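Local atomic coordinates of hemolysin BL lytic component L1 (Bacillus cereus, PDB entry 7NMQ), a protein that probably acts as one of the components of the tripartite haemolysin BL enterotoxin, an alpha-helical pore-forming toxin that lyses host cells. Residues Gly1-Gly6 and Pro337-Ala342; Glu8-Ala13 and Asn312-Asn317; Gln90-Tyr95 and Ala342-Trp347. All blocks are in the same frame, centred on the assembly; numbering follows the deposited sequence.

Contact 1. Residues Gly1-Gly6 and Pro337-Ala342; sequences GNYALG and PDDLKA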
ATOM      1  N   GLY A   1      -3.499 -26.326  19.886  1.00 40.15           N
ATOM      2  CA  GLY A   1      -4.880 -26.845  20.152  1.00 34.05           C
ATOM      3  C   GLY A   1      -5.238 -28.018  19.255  1.00 32.02           C
ATOM      4  O   GLY A   1      -4.397 -28.424  18.451  1.00 36.70           O
ATOM      5  N   ASN A   2      -6.462 -28.534  19.333  1.00 22.24           N
ATOM      6  CA  ASN A   2      -6.898 -29.580  18.377  1.00 21.02           C
ATOM      7  C   ASN A   2      -7.371 -28.971  17.055  1.00 18.41           C
ATOM      8  O   ASN A   2      -7.321 -29.685  16.070  1.00 20.45           O
ATOM      9  CB  ASN A   2      -8.004 -30.441  18.965  1.00 21.98           C
ATOM     10  CG  ASN A   2      -7.501 -31.384  20.035  1.00 25.13           C
ATOM     11  OD1 ASN A   2      -6.338 -31.787  20.049  1.00 28.76           O
ATOM     12  ND2 ASN A   2      -8.391 -31.719  20.939  1.00 27.34           N
ATOM     13  N   TYR A   3      -7.886 -27.743  17.053  1.00 17.19           N
ATOM     14  CA  TYR A   3      -8.439 -27.034  15.859  1.00 16.53           C
ATOM     15  C   TYR A   3      -7.964 -25.591  15.870  1.00 18.48           C
ATOM     16  O   TYR A   3      -8.089 -24.917  16.863  1.00 20.68           O
ATOM     17  CB  TYR A   3      -9.964 -27.135  15.850  1.00 17.18           C
ATOM     18  CG  TYR A   3     -10.396 -28.584  15.788  1.00 17.83           C
ATOM     19  CD1 TYR A   3     -10.323 -29.287  14.600  1.00 18.07           C
ATOM     20  CD2 TYR A   3     -10.765 -29.298  16.927  1.00 17.37           C
ATOM     21  CE1 TYR A   3     -10.648 -30.631  14.530  1.00 17.94           C
ATOM     22  CE2 TYR A   3     -11.120 -30.640  16.879  1.00 18.00           C
ATOM     23  CZ  TYR A   3     -11.049 -31.311  15.670  1.00 17.29           C
ATOM     24  OH  TYR A   3     -11.322 -32.648  15.640  1.00 18.29           O
ATOM     25  N   ALA A   4      -7.456 -25.151  14.748  1.00 19.05           N
ATOM     26  CA  ALA A   4      -6.946 -23.764  14.601  1.00 18.57           C
ATOM     27  C   ALA A   4      -8.030 -22.872  13.997  1.00 17.19           C
ATOM     28  O   ALA A   4      -8.216 -22.919  12.775  1.00 18.04           O
ATOM     29  CB  ALA A   4      -5.676 -23.734  13.784  1.00 21.14           C
ATOM     30  N   LEU A   5      -8.711 -22.071  14.825  1.00 15.10           N
ATOM     31  CA  LEU A   5      -9.888 -21.305  14.366  1.00 14.46           C
ATOM     32  C   LEU A   5      -9.584 -19.802  14.336  1.00 13.54           C
ATOM     33  O   LEU A   5     -10.511 -19.037  14.046  1.00 13.16           O
ATOM     34  CB  LEU A   5     -11.088 -21.610  15.276  1.00 13.67           C
ATOM     35  CG  LEU A   5     -11.404 -23.099  15.432  1.00 15.27           C
ATOM     36  CD1 LEU A   5     -12.556 -23.294  16.382  1.00 17.15           C
ATOM     37  CD2 LEU A   5     -11.690 -23.727  14.057  1.00 15.67           C
ATOM     38  N   GLY A   6      -8.330 -19.422  14.557  1.00 13.86           N
ATOM     39  CA  GLY A   6      -7.939 -18.018  14.615  1.00 13.68           C
ATOM     40  C   GLY A   6      -7.570 -17.464  13.251  1.00 15.35           C
ATOM     41  O   GLY A   6      -7.662 -18.128  12.223  1.00 16.29           O
ATOM     42  N   PRO A 337     -14.211 -26.019  23.248  1.00 13.58           N
ATOM     43  CA  PRO A 337     -14.204 -24.630  23.713  1.00 13.73           C
ATOM     44  C   PRO A 337     -12.788 -24.061  23.906  1.00 14.73           C
ATOM     45  O   PRO A 337     -12.670 -22.862  23.920  1.00 15.55           O
ATOM     46  CB  PRO A 337     -15.053 -24.652  24.981  1.00 14.55           C
ATOM     47  CG  PRO A 337     -15.995 -25.795  24.729  1.00 15.40           C
ATOM     48  CD  PRO A 337     -15.109 -26.836  24.066  1.00 15.15           C
ATOM     49  N   ASP A 338     -11.750 -24.884  24.139  1.00 14.38           N
ATOM     50  CA  ASP A 338     -10.365 -24.350  24.212  1.00 14.98           C
ATOM     51  C   ASP A 338     -10.024 -23.642  22.889  1.00 15.33           C
ATOM     52  O   ASP A 338      -9.449 -22.549  22.908  1.00 15.57           O
ATOM     53  CB  ASP A 338      -9.319 -25.435  24.483  1.00 16.74           C
ATOM     54  CG  ASP A 338      -9.381 -26.085  25.851  1.00 18.77           C
ATOM     55  OD1 ASP A 338      -9.810 -25.410  26.800  1.00 20.66           O
ATOM     56  OD2 ASP A 338      -8.959 -27.280  25.937  1.00 21.98           O
ATOM     57  N   ASP A 339     -10.382 -24.255  21.774  1.00 14.72           N
ATOM     58  CA  ASP A 339     -10.082 -23.716  20.433  1.00 14.93           C
ATOM     59  C   ASP A 339     -10.984 -22.514  20.172  1.00 14.86           C
ATOM     60  O   ASP A 339     -10.508 -21.523  19.580  1.00 15.01           O
ATOM     61  CB  ASP A 339     -10.242 -24.831  19.403  1.00 16.52           C
ATOM     62  CG  ASP A 339      -9.315 -26.011  19.691  1.00 19.91           C
ATOM     63  OD1 ASP A 339      -8.128 -25.765  20.048  1.00 26.96           O
ATOM     64  OD2 ASP A 339      -9.793 -27.176  19.620  1.00 28.17           O
ATOM     65  N   LEU A 340     -12.229 -22.560  20.620  1.00 12.97           N
ATOM     66  CA  LEU A 340     -13.131 -21.403  20.451  1.00 12.64           C
ATOM     67  C   LEU A 340     -12.582 -20.209  21.232  1.00 13.26           C
ATOM     68  O   LEU A 340     -12.662 -19.089  20.710  1.00 14.41           O
ATOM     69  CB  LEU A 340     -14.560 -21.726  20.860  1.00 13.88           C
ATOM     70  CG  LEU A 340     -15.221 -22.860  20.077  1.00 14.69           C
ATOM     71  CD1 LEU A 340     -16.540 -23.247  20.723  1.00 14.92           C
ATOM     72  CD2 LEU A 340     -15.439 -22.501  18.622  1.00 17.19           C
ATOM     73  N   LYS A 341     -12.160 -20.448  22.468  1.00 13.95           N
ATOM     74  CA  LYS A 341     -11.741 -19.337  23.352  1.00 14.60           C
ATOM     75  C   LYS A 341     -10.450 -18.715  22.801  1.00 15.60           C
ATOM     76  O   LYS A 341     -10.324 -17.447  22.784  1.00 16.35           O
ATOM     77  CB  LYS A 341     -11.505 -19.835  24.772  1.00 16.42           C
ATOM     78  CG  LYS A 341     -11.025 -18.753  25.733  1.00 20.05           C
ATOM     79  CD  LYS A 341     -11.141 -19.146  27.160  1.00 24.60           C
ATOM     80  CE  LYS A 341     -10.463 -18.171  28.098  1.00 29.47           C
ATOM     81  NZ  LYS A 341      -9.925 -18.841  29.303  1.00 39.86           N
ATOM     82  N   ALA A 342      -9.527 -19.537  22.332  1.00 14.90           N
ATOM     83  CA  ALA A 342      -8.259 -19.046  21.759  1.00 15.57           C
ATOM     84  C   ALA A 342      -8.587 -18.174  20.548  1.00 15.10           C
ATOM     85  O   ALA A 342      -7.964 -17.086  20.388  1.00 16.15           O
ATOM     86  CB  ALA A 342      -7.299 -20.157  21.414  1.00 15.67           C
TER
HETATM   87  O   HOH W   1      -8.387 -21.677  17.775  1.00 16.76           O

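Contact 2. Residues Glu8-Ala13 and Asn312-Asn317; sequences EGLKKA and NTMGAN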
ATOM      1  N   GLU A   8      -4.905 -16.843  11.715  1.00 22.15           N
ATOM      2  CA  GLU A   8      -3.738 -17.379  10.984  1.00 24.47           C
ATOM      3  C   GLU A   8      -2.782 -16.190  10.726  1.00 20.73           C
ATOM      4  O   GLU A   8      -2.523 -15.431  11.671  1.00 23.71           O
ATOM      5  CB  GLU A   8      -4.227 -18.114   9.729  1.00 27.74           C
ATOM      6  CG  GLU A   8      -5.345 -19.084  10.003  1.00 31.45           C
ATOM      7  CD  GLU A   8      -4.975 -20.540  10.110  1.00 32.58           C
ATOM      8  OE1 GLU A   8      -5.730 -21.312   9.525  1.00 31.62           O
ATOM      9  OE2 GLU A   8      -3.959 -20.892  10.775  1.00 39.22           O
ATOM     10  N   GLY A   9      -2.233 -16.029   9.523  1.00 22.13           N
ATOM     11  CA  GLY A   9      -1.279 -14.960   9.187  1.00 20.99           C
ATOM     12  C   GLY A   9      -1.958 -13.669   8.769  1.00 18.34           C
ATOM     13  O   GLY A   9      -1.262 -12.846   8.131  1.00 19.10           O
ATOM     14  N   LEU A  10      -3.238 -13.444   9.099  1.00 15.54           N
ATOM     15  CA  LEU A  10      -3.871 -12.181   8.639  1.00 14.93           C
ATOM     16  C   LEU A  10      -3.165 -10.955   9.213  1.00 16.98           C
ATOM     17  O   LEU A  10      -3.126  -9.924   8.478  1.00 16.57           O
ATOM     18  CB  LEU A  10      -5.357 -12.152   8.928  1.00 15.30           C
ATOM     19  CG  LEU A  10      -6.181 -13.086   8.065  1.00 15.21           C
ATOM     20  CD1 LEU A  10      -7.614 -13.115   8.590  1.00 16.67           C
ATOM     21  CD2 LEU A  10      -6.154 -12.674   6.604  1.00 16.50           C
ATOM     22  N   LYS A  11      -2.622 -10.997  10.402  1.00 17.86           N
ATOM     23  CA  LYS A  11      -2.038  -9.796  11.034  1.00 18.58           C
ATOM     24  C   LYS A  11      -0.878  -9.273  10.175  1.00 18.31           C
ATOM     25  O   LYS A  11      -0.855  -8.084   9.849  1.00 18.25           O
ATOM     26  CB  LYS A  11      -1.602 -10.124  12.452  1.00 22.10           C
ATOM     27  CG  LYS A  11      -1.647  -8.971  13.423  1.00 27.53           C
ATOM     28  CD  LYS A  11      -1.503  -9.407  14.871  1.00 29.82           C
ATOM     29  CE  LYS A  11      -1.514  -8.217  15.811  1.00 33.90           C
ATOM     30  NZ  LYS A  11      -1.051  -8.589  17.164  1.00 45.54           N
ATOM     31  N   LYS A  12       0.025 -10.158   9.796  1.00 18.51           N
ATOM     32  CA  LYS A  12       1.236  -9.795   9.038  1.00 19.10           C
ATOM     33  C   LYS A  12       0.810  -9.274   7.650  1.00 17.65           C
ATOM     34  O   LYS A  12       1.347  -8.272   7.196  1.00 17.77           O
ATOM     35  CB  LYS A  12       2.204 -10.979   9.032  1.00 22.82           C
ATOM     36  CG  LYS A  12       2.856 -11.237  10.388  1.00 27.37           C
ATOM     37  CD  LYS A  12       4.163 -12.033  10.368  1.00 30.66           C
ATOM     38  CE  LYS A  12       5.329 -11.268   9.772  1.00 39.02           C
ATOM     39  NZ  LYS A  12       6.543 -12.107   9.623  1.00 47.27           N
ATOM     40  N   ALA A  13      -0.131  -9.936   6.997  1.00 17.15           N
ATOM     41  CA  ALA A  13      -0.593  -9.556   5.649  1.00 17.39           C
ATOM     42  C   ALA A  13      -1.261  -8.187   5.742  1.00 16.17           C
ATOM     43  O   ALA A  13      -1.098  -7.379   4.804  1.00 16.05           O
ATOM     44  CB  ALA A  13      -1.539 -10.601   5.124  1.00 19.55           C
ATOM     45  N   ASN A 312      -8.187 -19.336   2.812  1.00 13.60           N
ATOM     46  CA  ASN A 312      -8.299 -20.735   2.344  1.00 14.59           C
ATOM     47  C   ASN A 312      -7.807 -21.716   3.418  1.00 15.07           C
ATOM     48  O   ASN A 312      -8.471 -22.732   3.642  1.00 16.01           O
ATOM     49  CB  ASN A 312      -7.574 -20.921   1.031  1.00 16.00           C
ATOM     50  CG  ASN A 312      -8.265 -20.174  -0.086  1.00 17.36           C
ATOM     51  OD1 ASN A 312      -9.436 -19.822   0.002  1.00 18.96           O
ATOM     52  ND2 ASN A 312      -7.542 -19.984  -1.162  1.00 20.49           N
ATOM     53  N   THR A 313      -6.699 -21.427   4.072  1.00 15.25           N
ATOM     54  CA  THR A 313      -6.158 -22.277   5.154  1.00 16.07           C
ATOM     55  C   THR A 313      -7.170 -22.329   6.292  1.00 15.28           C
ATOM     56  O   THR A 313      -7.430 -23.443   6.850  1.00 15.54           O
ATOM     57  CB  THR A 313      -4.797 -21.790   5.623  1.00 18.38           C
ATOM     58  OG1 THR A 313      -3.942 -21.887   4.471  1.00 21.27           O
ATOM     59  CG2 THR A 313      -4.253 -22.619   6.756  1.00 20.19           C
ATOM     60  N   MET A 314      -7.748 -21.190   6.624  0.50 13.95           N
ATOM     61  CA  MET A 314      -8.709 -21.117   7.736  0.50 13.46           C
ATOM     62  C   MET A 314      -9.944 -21.953   7.359  0.50 13.95           C
ATOM     63  O   MET A 314     -10.474 -22.648   8.230  0.50 14.84           O
ATOM     64  CB  MET A 314      -9.077 -19.656   7.989  0.50 12.76           C
ATOM     65  CG  MET A 314      -9.903 -19.441   9.206  0.50 12.70           C
ATOM     66  SD  MET A 314     -10.391 -17.733   9.272  0.50 12.46           S
ATOM     67  CE  MET A 314      -8.772 -16.966   9.445  0.50 12.73           C
ATOM     68  N   GLY A 315     -10.442 -21.855   6.126  1.00 13.64           N
ATOM     69  CA  GLY A 315     -11.590 -22.661   5.671  1.00 14.23           C
ATOM     70  C   GLY A 315     -11.269 -24.137   5.821  1.00 14.56           C
ATOM     71  O   GLY A 315     -12.133 -24.883   6.296  1.00 15.49           O
ATOM     72  N   ALA A 316     -10.060 -24.567   5.484  1.00 15.00           N
ATOM     73  CA  ALA A 316      -9.648 -25.985   5.666  1.00 15.26           C
ATOM     74  C   ALA A 316      -9.649 -26.383   7.141  1.00 14.44           C
ATOM     75  O   ALA A 316     -10.112 -27.475   7.475  1.00 16.11           O
ATOM     76  CB  ALA A 316      -8.298 -26.236   5.081  1.00 16.97           C
ATOM     77  N   ASN A 317      -9.180 -25.514   8.005  1.00 14.82           N
ATOM     78  CA  ASN A 317      -9.103 -25.799   9.453  1.00 14.57           C
ATOM     79  C   ASN A 317     -10.526 -25.929  10.023  1.00 13.59           C
ATOM     80  O   ASN A 317     -10.820 -26.850  10.785  1.00 14.86           O
ATOM     81  CB  ASN A 317      -8.305 -24.712  10.161  1.00 16.47           C
ATOM     82  CG  ASN A 317      -6.823 -24.777   9.874  1.00 18.76           C
ATOM     83  OD1 ASN A 317      -6.292 -25.822   9.530  1.00 26.79           O
ATOM     84  ND2 ASN A 317      -6.121 -23.685  10.080  1.00 24.44           N
TER

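Contact 3. Residues Gln90-Tyr95 and Ala342-Trp347; sequences QFQNYY and AAKESW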
ATOM      1  N   GLN A  90     -18.852 -11.474  13.474  1.00 12.62           N
ATOM      2  CA  GLN A  90     -19.666 -12.705  13.375  1.00 12.17           C
ATOM      3  C   GLN A  90     -19.162 -13.714  14.413  1.00 12.17           C
ATOM      4  O   GLN A  90     -19.992 -14.312  15.099  1.00 12.67           O
ATOM      5  CB  GLN A  90     -19.589 -13.286  11.969  1.00 12.27           C
ATOM      6  CG  GLN A  90     -20.564 -14.431  11.788  1.00 13.54           C
ATOM      7  CD  GLN A  90     -20.606 -15.001  10.402  1.00 15.35           C
ATOM      8  OE1 GLN A  90     -19.914 -14.575   9.513  1.00 18.07           O
ATOM      9  NE2 GLN A  90     -21.480 -15.945  10.183  1.00 18.55           N
ATOM     10  N   PHE A  91     -17.878 -13.950  14.490  1.00 12.07           N
ATOM     11  CA  PHE A  91     -17.279 -14.946  15.419  1.00 11.73           C
ATOM     12  C   PHE A  91     -17.668 -14.575  16.855  1.00 12.17           C
ATOM     13  O   PHE A  91     -18.144 -15.429  17.624  1.00 12.49           O
ATOM     14  CB  PHE A  91     -15.768 -15.015  15.248  1.00 12.37           C
ATOM     15  CG  PHE A  91     -15.173 -16.150  16.017  1.00 12.35           C
ATOM     16  CD1 PHE A  91     -14.890 -16.030  17.351  1.00 12.39           C
ATOM     17  CD2 PHE A  91     -15.134 -17.415  15.453  1.00 13.64           C
ATOM     18  CE1 PHE A  91     -14.427 -17.122  18.068  1.00 14.53           C
ATOM     19  CE2 PHE A  91     -14.651 -18.499  16.153  1.00 15.56           C
ATOM     20  CZ  PHE A  91     -14.308 -18.353  17.467  1.00 15.27           C
ATOM     21  N   GLN A  92     -17.537 -13.281  17.204  1.00 12.60           N
ATOM     22  CA  GLN A  92     -17.819 -12.856  18.596  1.00 13.36           C
ATOM     23  C   GLN A  92     -19.288 -13.107  18.891  1.00 13.89           C
ATOM     24  O   GLN A  92     -19.629 -13.467  20.027  1.00 14.75           O
ATOM     25  CB  GLN A  92     -17.504 -11.391  18.842  1.00 14.04           C
ATOM     26  CG  GLN A  92     -16.041 -11.029  18.641  1.00 15.49           C
ATOM     27  CD  GLN A  92     -15.112 -11.721  19.602  1.00 16.10           C
ATOM     28  OE1 GLN A  92     -15.499 -12.023  20.739  1.00 19.03           O
ATOM     29  NE2 GLN A  92     -13.878 -11.928  19.164  1.00 15.70           N
ATOM     30  N   ASN A  93     -20.149 -12.841  17.918  1.00 13.22           N
ATOM     31  CA  ASN A  93     -21.596 -12.986  18.110  1.00 13.61           C
ATOM     32  C   ASN A  93     -22.024 -14.473  18.122  1.00 13.64           C
ATOM     33  O   ASN A  93     -23.072 -14.761  18.719  1.00 14.66           O
ATOM     34  CB  ASN A  93     -22.346 -12.203  17.052  1.00 14.81           C
ATOM     35  CG  ASN A  93     -23.798 -12.132  17.438  1.00 15.89           C
ATOM     36  OD1 ASN A  93     -24.135 -11.817  18.588  1.00 20.39           O
ATOM     37  ND2 ASN A  93     -24.645 -12.462  16.507  1.00 18.64           N
ATOM     38  N   TYR A  94     -21.294 -15.354  17.460  1.00 12.27           N
ATOM     39  CA  TYR A  94     -21.615 -16.805  17.430  1.00 12.63           C
ATOM     40  C   TYR A  94     -21.035 -17.457  18.693  1.00 12.71           C
ATOM     41  O   TYR A  94     -21.503 -18.551  19.035  1.00 13.14           O
ATOM     42  CB  TYR A  94     -21.085 -17.499  16.170  1.00 12.84           C
ATOM     43  CG  TYR A  94     -21.974 -17.485  14.956  1.00 14.04           C
ATOM     44  CD1 TYR A  94     -22.436 -16.311  14.397  1.00 15.01           C
ATOM     45  CD2 TYR A  94     -22.438 -18.651  14.383  1.00 17.08           C
ATOM     46  CE1 TYR A  94     -23.262 -16.274  13.286  1.00 15.48           C
ATOM     47  CE2 TYR A  94     -23.268 -18.633  13.275  1.00 16.38           C
ATOM     48  CZ  TYR A  94     -23.689 -17.455  12.711  1.00 16.10           C
ATOM     49  OH  TYR A  94     -24.517 -17.481  11.616  1.00 18.08           O
ATOM     50  N   TYR A  95     -20.045 -16.877  19.331  1.00 12.38           N
ATOM     51  CA  TYR A  95     -19.206 -17.579  20.330  1.00 12.50           C
ATOM     52  C   TYR A  95     -20.085 -18.195  21.412  1.00 12.66           C
ATOM     53  O   TYR A  95     -19.920 -19.393  21.753  1.00 12.60           O
ATOM     54  CB  TYR A  95     -18.206 -16.595  20.945  1.00 13.29           C
ATOM     55  CG  TYR A  95     -17.374 -17.205  22.049  1.00 14.27           C
ATOM     56  CD1 TYR A  95     -16.294 -18.032  21.777  1.00 14.17           C
ATOM     57  CD2 TYR A  95     -17.717 -17.034  23.376  1.00 15.81           C
ATOM     58  CE1 TYR A  95     -15.513 -18.560  22.799  1.00 17.32           C
ATOM     59  CE2 TYR A  95     -16.942 -17.553  24.404  1.00 16.68           C
ATOM     60  CZ  TYR A  95     -15.852 -18.345  24.122  1.00 17.48           C
ATOM     61  OH  TYR A  95     -15.152 -18.865  25.181  1.00 22.42           O
ATOM     62  N   ALA A 342      -9.527 -19.537  22.332  1.00 14.90           N
ATOM     63  CA  ALA A 342      -8.259 -19.046  21.759  1.00 15.57           C
ATOM     64  C   ALA A 342      -8.587 -18.174  20.548  1.00 15.10           C
ATOM     65  O   ALA A 342      -7.964 -17.086  20.388  1.00 16.15           O
ATOM     66  CB  ALA A 342      -7.299 -20.157  21.414  1.00 15.67           C
ATOM     67  N   ALA A 343      -9.486 -18.628  19.694  1.00 14.47           N
ATOM     68  CA  ALA A 343      -9.863 -17.868  18.489  1.00 14.21           C
ATOM     69  C   ALA A 343     -10.575 -16.569  18.862  1.00 14.63           C
ATOM     70  O   ALA A 343     -10.355 -15.542  18.193  1.00 15.44           O
ATOM     71  CB  ALA A 343     -10.698 -18.748  17.611  1.00 15.09           C
ATOM     72  N   LYS A 344     -11.419 -16.607  19.886  0.50 14.72           N
ATOM     73  CA  LYS A 344     -12.152 -15.407  20.350  0.50 14.90           C
ATOM     74  C   LYS A 344     -11.117 -14.320  20.622  0.50 15.68           C
ATOM     75  O   LYS A 344     -11.276 -13.187  20.129  0.50 15.33           O
ATOM     76  CB  LYS A 344     -12.971 -15.760  21.589  0.50 15.78           C
ATOM     77  CG  LYS A 344     -13.938 -14.686  22.046  0.50 16.70           C
ATOM     78  CD  LYS A 344     -14.475 -15.012  23.418  0.50 18.96           C
ATOM     79  CE  LYS A 344     -15.791 -14.333  23.711  0.50 22.09           C
ATOM     80  NZ  LYS A 344     -15.665 -12.863  23.663  0.50 23.83           N
ATOM     81  N   GLU A 345     -10.087 -14.677  21.385  1.00 16.51           N
ATOM     82  CA  GLU A 345      -9.064 -13.703  21.808  1.00 16.90           C
ATOM     83  C   GLU A 345      -8.289 -13.202  20.586  1.00 17.96           C
ATOM     84  O   GLU A 345      -8.055 -11.991  20.485  1.00 19.23           O
ATOM     85  CB  GLU A 345      -8.201 -14.325  22.897  1.00 21.25           C
ATOM     86  CG  GLU A 345      -9.007 -14.517  24.175  1.00 25.32           C
ATOM     87  CD  GLU A 345      -8.328 -15.183  25.366  1.00 32.40           C
ATOM     88  OE1 GLU A 345      -7.077 -15.169  25.416  1.00 40.86           O
ATOM     89  OE2 GLU A 345      -9.057 -15.698  26.271  1.00 38.35           O
ATOM     90  N   SER A 346      -7.854 -14.094  19.695  0.50 16.34           N
ATOM     91  CA  SER A 346      -7.004 -13.683  18.539  0.50 15.74           C
ATOM     92  C   SER A 346      -7.830 -12.828  17.555  0.50 15.68           C
ATOM     93  O   SER A 346      -7.351 -11.769  17.085  0.50 15.96           O
ATOM     94  CB  SER A 346      -6.333 -14.865  17.880  0.50 15.55           C
ATOM     95  OG  SER A 346      -7.249 -15.915  17.593  0.50 14.57           O
ATOM     96  N   TRP A 347      -9.078 -13.190  17.304  1.00 15.27           N
ATOM     97  CA  TRP A 347      -9.977 -12.385  16.451  1.00 14.02           C
ATOM     98  C   TRP A 347     -10.217 -11.010  17.079  1.00 15.26           C
ATOM     99  O   TRP A 347     -10.129 -10.002  16.345  1.00 15.91           O
ATOM    100  CB  TRP A 347     -11.279 -13.112  16.145  1.00 13.24           C
ATOM    101  CG  TRP A 347     -11.129 -14.118  15.052  1.00 13.76           C
ATOM    102  CD1 TRP A 347     -11.123 -15.485  15.158  1.00 13.23           C
ATOM    103  CD2 TRP A 347     -10.877 -13.821  13.669  1.00 13.28           C
ATOM    104  NE1 TRP A 347     -10.922 -16.047  13.933  1.00 13.71           N
ATOM    105  CE2 TRP A 347     -10.751 -15.054  13.007  1.00 13.36           C
ATOM    106  CE3 TRP A 347     -10.786 -12.622  12.952  1.00 13.26           C
ATOM    107  CZ2 TRP A 347     -10.551 -15.143  11.649  1.00 14.19           C
ATOM    108  CZ3 TRP A 347     -10.558 -12.724  11.605  1.00 14.77           C
ATOM    109  CH2 TRP A 347     -10.442 -13.964  10.962  1.00 14.35           C
TER

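Contact 1. Residues Gly1-Gly6 and Pro337-Ala342
The backbone O of Asp339 and the backbone N of Leu5 are joined through one water, which lies 2.8 Å from Asp339 O and 3.0 Å from Leu5 N. A weaker third contact links the same water to Tyr3 O, so an irregular chain end and a helix share one solvent molecule. Asp339 also turns its carboxylate into the curve of the loop, with CG anti to its own carbonyl carbon (chi1 -59°). There Asn2 N makes a weak, strongly bent hydrogen bond of 3.3 Å to Asp339 OD1, and Tyr3 N lies 3.2 Å from Asp339 OD2. That second oxygen also sits at the edge of the Tyr3 ring, near its plane and 3.6 Å from Tyr3 CD2, while the carboxylate and ring planes stand 85° apart. The Tyr3 hydroxyl hydrogen-bonds to Asn324 of helix 275-325 instead. Beyond the acid the chemistry becomes apolar: Leu5 CD1 meets Leu340 CD2 at 3.7 Å, and Leu340 in turn touches Tyr95 and Leu98 of helix 45-103. The arrangement is that of a non-helical N-terminal segment laid against the elongated helical bundle of a ClyA-like toxin, here on helix 330-357.

Contact 2. Residues Glu8-Ala13 and Asn312-Asn317
Glu8 and Leu10 flank Gly9, the N-cap of helix 10-33, and this helix start rests on one turn of helix 275-325 in the long helical bundle. Glu8 contributes the largest single share of the buried surface. Its chain bends at chi2 (-100°), which brings CD round toward the helix, and the carboxylate meets the side-chain amide of Asn317 tip to tip, with the two planes 44° apart. Glu8 OE1 and Asn317 ND2 are placed only 2.5 Å apart, a separation too short to be taken at face value, so the strength of this polar contact is doubtful. The same oxygen rests on the helix surface below, 3.4 Å from Thr313 CG2 and 3.5 Å from Met314 CA. Thr313 offers its methyl to the acid while its hydroxyl bonds to Lys309 O on the preceding turn. The apolar half of the contact belongs to Met314, which is modelled in two conformers. In the one described here the chain runs extended as far as SD and then turns at chi3 (-64°), bringing CE within 4.1 Å of both Glu8 CG and Leu10 CD1. Leu10 and Met314 cross at about a right angle. The pairing is thus polar toward Asn317 and greasy toward Leu10. Gln310, one turn before Met314, receives a hydrogen bond from Gly9 N and ties the cap residue to the same helix. On its buried side the contact is covered by helix 330-357, where Trp347 packs on both Leu10 and Met314, and Ile350 touches Leu10 as well.

Contact 3. Residues Gln90-Tyr95 and Ala342-Trp347
Helices 45-103 and 330-357 run roughly antiparallel where Gln92 faces Lys344, their local axes 9.9 Å apart at closest approach with 146° between their N-to-C directions. Gln92 grips Lys344 twice. Its NE2 donates to the backbone O of Lys344 at 3.0 Å, with that oxygen lying in the plane of the amide. In the Lys344 conformer described, one of two, Gln92 OE1 accepts from Lys344 NZ at 3.0 Å, the ammonium approaching nearly along the C=O axis; the lysine chain is extended to CE and bends at chi4 (-61°), which places NZ beside that oxygen. Asp88 also takes a hydrogen bond from Gln92 NE2, so both groups on NE2 would help fix the turn of the amide. Lys344 spreads its methylenes over Tyr95: CD stands 3.5 Å above the centre of the Tyr95 ring in a CH-pi contact, and Lys344 CE comes to 3.3 Å from Tyr95 CD2. NZ lies 5.0 Å from the Tyr95 ring centroid, so any cation-pi attraction is at most weak. Deeper in, Phe91 CZ touches Ala343 CB at 3.6 Å. The Phe91 ring and the five-membered ring of Trp347 lie 28° from parallel but slid apart, their centroids separated by 5.2 Å, while the indole N-H of Trp347 bonds to Leu5 O. This is antiparallel helix packing within the elongated bundle of the ClyA/HblB-like toxin family, with Phe91 and Trp347 buried and Gln92, Lys344 and Tyr95 partly exposed.

In the fold
Contacts 1 and 3 use successive turns of helix 330-357, one facing the N-terminal segment and the other facing helix 45-103; the centre of contact 2 lies about 14 Å from the centre of either, and it joins the start of helix 10-33 to helix 275-325. Contact 1 is largely buried although its partner is a loop, and combines a bridging water with a carboxylate near the backbone, weakly bonded to Asn2 N. The other two are partly buried: contact 2 pairs an uncertain acid-amide approach with modest apolar packing, whereas contact 3 has the largest interface and side-chain hydrogen bonds, one of them to a lysine with two conformers, beside an offset, barely overlapping aromatic pair. Trp347 connects all three, its indole meeting Leu5, Gly6, Leu10 and Met314.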